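Local coordinates for protein beta-Ala-His dipeptidase (Homo sapiens, PDB 3DLJ) that hydrolyses Xaa-His dipeptides, preferring carnosine and anserine, as a secreted homodimeric peptidase of the M20A family with two zinc ions per subunit, at residues C106-D112 against I172-E178. Coordinates in Å, arbitrary orientation, origin at the centre of the assembly. Numbering follows the deposited sequence.
With ZN (zinc ion), chain D; ZN (zinc ion), chain C.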
# COMPACT_ATOMS: atom_id res chain seq x y z
N CYS A 106 8.21 -11.08 -13.65
CA CYS A 106 8.80 -10.72 -12.37
C CYS A 106 7.74 -10.30 -11.36
O CYS A 106 6.83 -9.55 -11.68
CB CYS A 106 9.84 -9.61 -12.55
SG CYS A 106 10.78 -9.22 -11.04
N PHE A 107 7.86 -10.79 -10.13
CA PHE A 107 6.93 -10.42 -9.06
C PHE A 107 7.60 -9.57 -7.99
O PHE A 107 8.64 -9.93 -7.47
CB PHE A 107 6.36 -11.68 -8.40
CG PHE A 107 5.45 -11.41 -7.24
CD1 PHE A 107 4.10 -11.16 -7.44
CD2 PHE A 107 5.94 -11.42 -5.94
CE1 PHE A 107 3.25 -10.92 -6.35
CE2 PHE A 107 5.10 -11.17 -4.85
CZ PHE A 107 3.76 -10.92 -5.06
N TYR A 108 6.97 -8.46 -7.63
CA TYR A 108 7.48 -7.60 -6.56
C TYR A 108 6.56 -7.74 -5.34
O TYR A 108 5.33 -7.66 -5.45
CB TYR A 108 7.59 -6.10 -6.98
CG TYR A 108 7.69 -5.21 -5.75
CD1 TYR A 108 8.94 -4.89 -5.17
CD2 TYR A 108 6.54 -4.75 -5.11
CE1 TYR A 108 9.01 -4.12 -4.00
CE2 TYR A 108 6.61 -3.99 -3.96
CZ TYR A 108 7.82 -3.69 -3.41
OH TYR A 108 7.83 -2.93 -2.26
N GLY A 109 7.17 -7.95 -4.17
CA GLY A 109 6.40 -7.84 -2.91
C GLY A 109 7.24 -7.31 -1.77
O GLY A 109 8.42 -7.07 -1.95
N HIS A 110 6.64 -7.12 -0.60
CA HIS A 110 7.39 -6.68 0.59
C HIS A 110 6.97 -7.47 1.81
O HIS A 110 5.80 -7.84 1.95
CB HIS A 110 7.27 -5.16 0.86
CG HIS A 110 5.88 -4.71 1.26
ND1 HIS A 110 5.47 -4.65 2.58
CD2 HIS A 110 4.83 -4.28 0.53
CE1 HIS A 110 4.22 -4.21 2.64
NE2 HIS A 110 3.82 -3.98 1.40
N LEU A 111 7.95 -7.77 2.67
CA LEU A 111 7.70 -8.60 3.86
C LEU A 111 7.83 -7.83 5.18
O LEU A 111 7.70 -8.42 6.26
CB LEU A 111 8.56 -9.86 3.83
CG LEU A 111 8.12 -10.83 2.72
CD1 LEU A 111 9.13 -11.94 2.60
CD2 LEU A 111 6.74 -11.42 3.01
N ASP A 112 8.02 -6.52 5.09
CA ASP A 112 7.83 -5.64 6.24
C ASP A 112 6.37 -5.23 6.40
O ASP A 112 5.61 -5.16 5.41
CB ASP A 112 8.72 -4.38 6.16
CG ASP A 112 8.39 -3.52 4.96
OD1 ASP A 112 8.28 -4.07 3.83
OD2 ASP A 112 8.22 -2.29 5.15
N ILE A 172 11.40 -10.08 -6.91
CA ILE A 172 12.09 -9.01 -6.16
C ILE A 172 11.29 -8.67 -4.87
O ILE A 172 10.21 -8.08 -4.95
CB ILE A 172 12.38 -7.74 -7.02
CG1 ILE A 172 13.07 -6.66 -6.19
CG2 ILE A 172 11.11 -7.20 -7.72
CD1 ILE A 172 13.43 -5.43 -6.99
N ILE A 173 11.82 -9.09 -3.72
CA ILE A 173 11.11 -8.89 -2.46
C ILE A 173 11.97 -8.08 -1.49
O ILE A 173 13.11 -8.45 -1.18
CB ILE A 173 10.71 -10.25 -1.76
CG1 ILE A 173 10.11 -11.29 -2.75
CG2 ILE A 173 9.83 -10.00 -0.56
CD1 ILE A 173 8.77 -10.96 -3.40
N GLU A 174 11.40 -6.98 -1.01
CA GLU A 174 12.10 -6.07 -0.09
C GLU A 174 11.51 -6.11 1.31
O GLU A 174 10.42 -6.69 1.53
CB GLU A 174 12.09 -4.64 -0.63
CG GLU A 174 10.72 -3.96 -0.65
CD GLU A 174 10.81 -2.43 -0.64
OE1 GLU A 174 11.82 -1.89 -0.14
OE2 GLU A 174 9.87 -1.77 -1.11
N GLY A 175 12.23 -5.49 2.24
CA GLY A 175 11.78 -5.39 3.61
C GLY A 175 11.64 -3.97 4.15
O GLY A 175 11.68 -3.78 5.36
N MET A 176 11.46 -2.99 3.27
CA MET A 176 11.33 -1.58 3.69
C MET A 176 10.22 -0.78 3.01
O MET A 176 10.31 0.45 2.93
CB MET A 176 12.67 -0.83 3.51
CG MET A 176 13.82 -1.31 4.38
SD MET A 176 13.61 -0.97 6.15
CE MET A 176 13.85 0.81 6.16
N GLU A 177 9.18 -1.44 2.52
CA GLU A 177 8.12 -0.76 1.76
C GLU A 177 7.33 0.23 2.60
O GLU A 177 6.98 1.32 2.13
CB GLU A 177 7.19 -1.77 1.12
CG GLU A 177 6.24 -1.22 0.05
CD GLU A 177 4.98 -0.62 0.64
OE1 GLU A 177 4.35 0.20 -0.06
OE2 GLU A 177 4.62 -0.95 1.80
N GLU A 178 7.03 -0.16 3.84
CA GLU A 178 6.31 0.69 4.79
C GLU A 178 7.13 1.87 5.34
O GLU A 178 6.61 2.74 6.04
CB GLU A 178 5.78 -0.15 5.96
CG GLU A 178 4.94 -1.34 5.55
CD GLU A 178 3.59 -0.95 4.98
OE1 GLU A 178 2.82 -1.87 4.66
OE2 GLU A 178 3.27 0.27 4.89
ZN ZN D . 2.04 -3.25 1.02
ZN ZN C . 1.30 -1.00 3.56
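His110 is overlapped on one ring face by Glu177, whose CB sits 3.5 Å from the ring centroid in a CH-pi contact. In the sheet of the M20 catalytic domain, His110 closes strand 106-110 and Glu177 follows just after the parallel strand 172-174, at the C-terminal edge where the dinuclear zinc site lies. Four backbone hydrogen bonds set the register: Ile172 N to Phe107 O (2.8 Å), Gly109 N to Ile172 O (3.1 Å), Glu174 N to Gly109 O (3.1 Å) and Leu111 N to Glu174 O (2.9 Å). On one face Tyr108 lies beside Ile172, under helix 430-438, and its OH donates to Glu174 OE2 (2.6 Å), which also bonds Ser181. On the other, Ile173 CD1 reaches the Phe107 ring edge at CD2 (3.8 Å), and Ile173 CG2 meets Leu111 CD1 (3.8 Å). Each segment supplies one zinc ligand: His110 NE2 binds one ion at 2.0 Å with Asp143 and Asp206, while Glu178 OE1 binds the other at 2.1 Å with Asp143 and His456, its OE2 bonding Gln114. Glu177 is the probable proton acceptor and Asp112 a probable active-site residue, both by analogy with relatives. His110 ND1 donates to Asp112 O (2.9 Å), helping to hold NE2 on the metal. The Asp112 carboxylate, also bonded to Ser41, holds the backbone past strand 172-174: Glu177 N bonds weakly to Asp112 OD1 (3.1 Å), and Glu178 N donates to Asp112 OD2 at 2.8 Å.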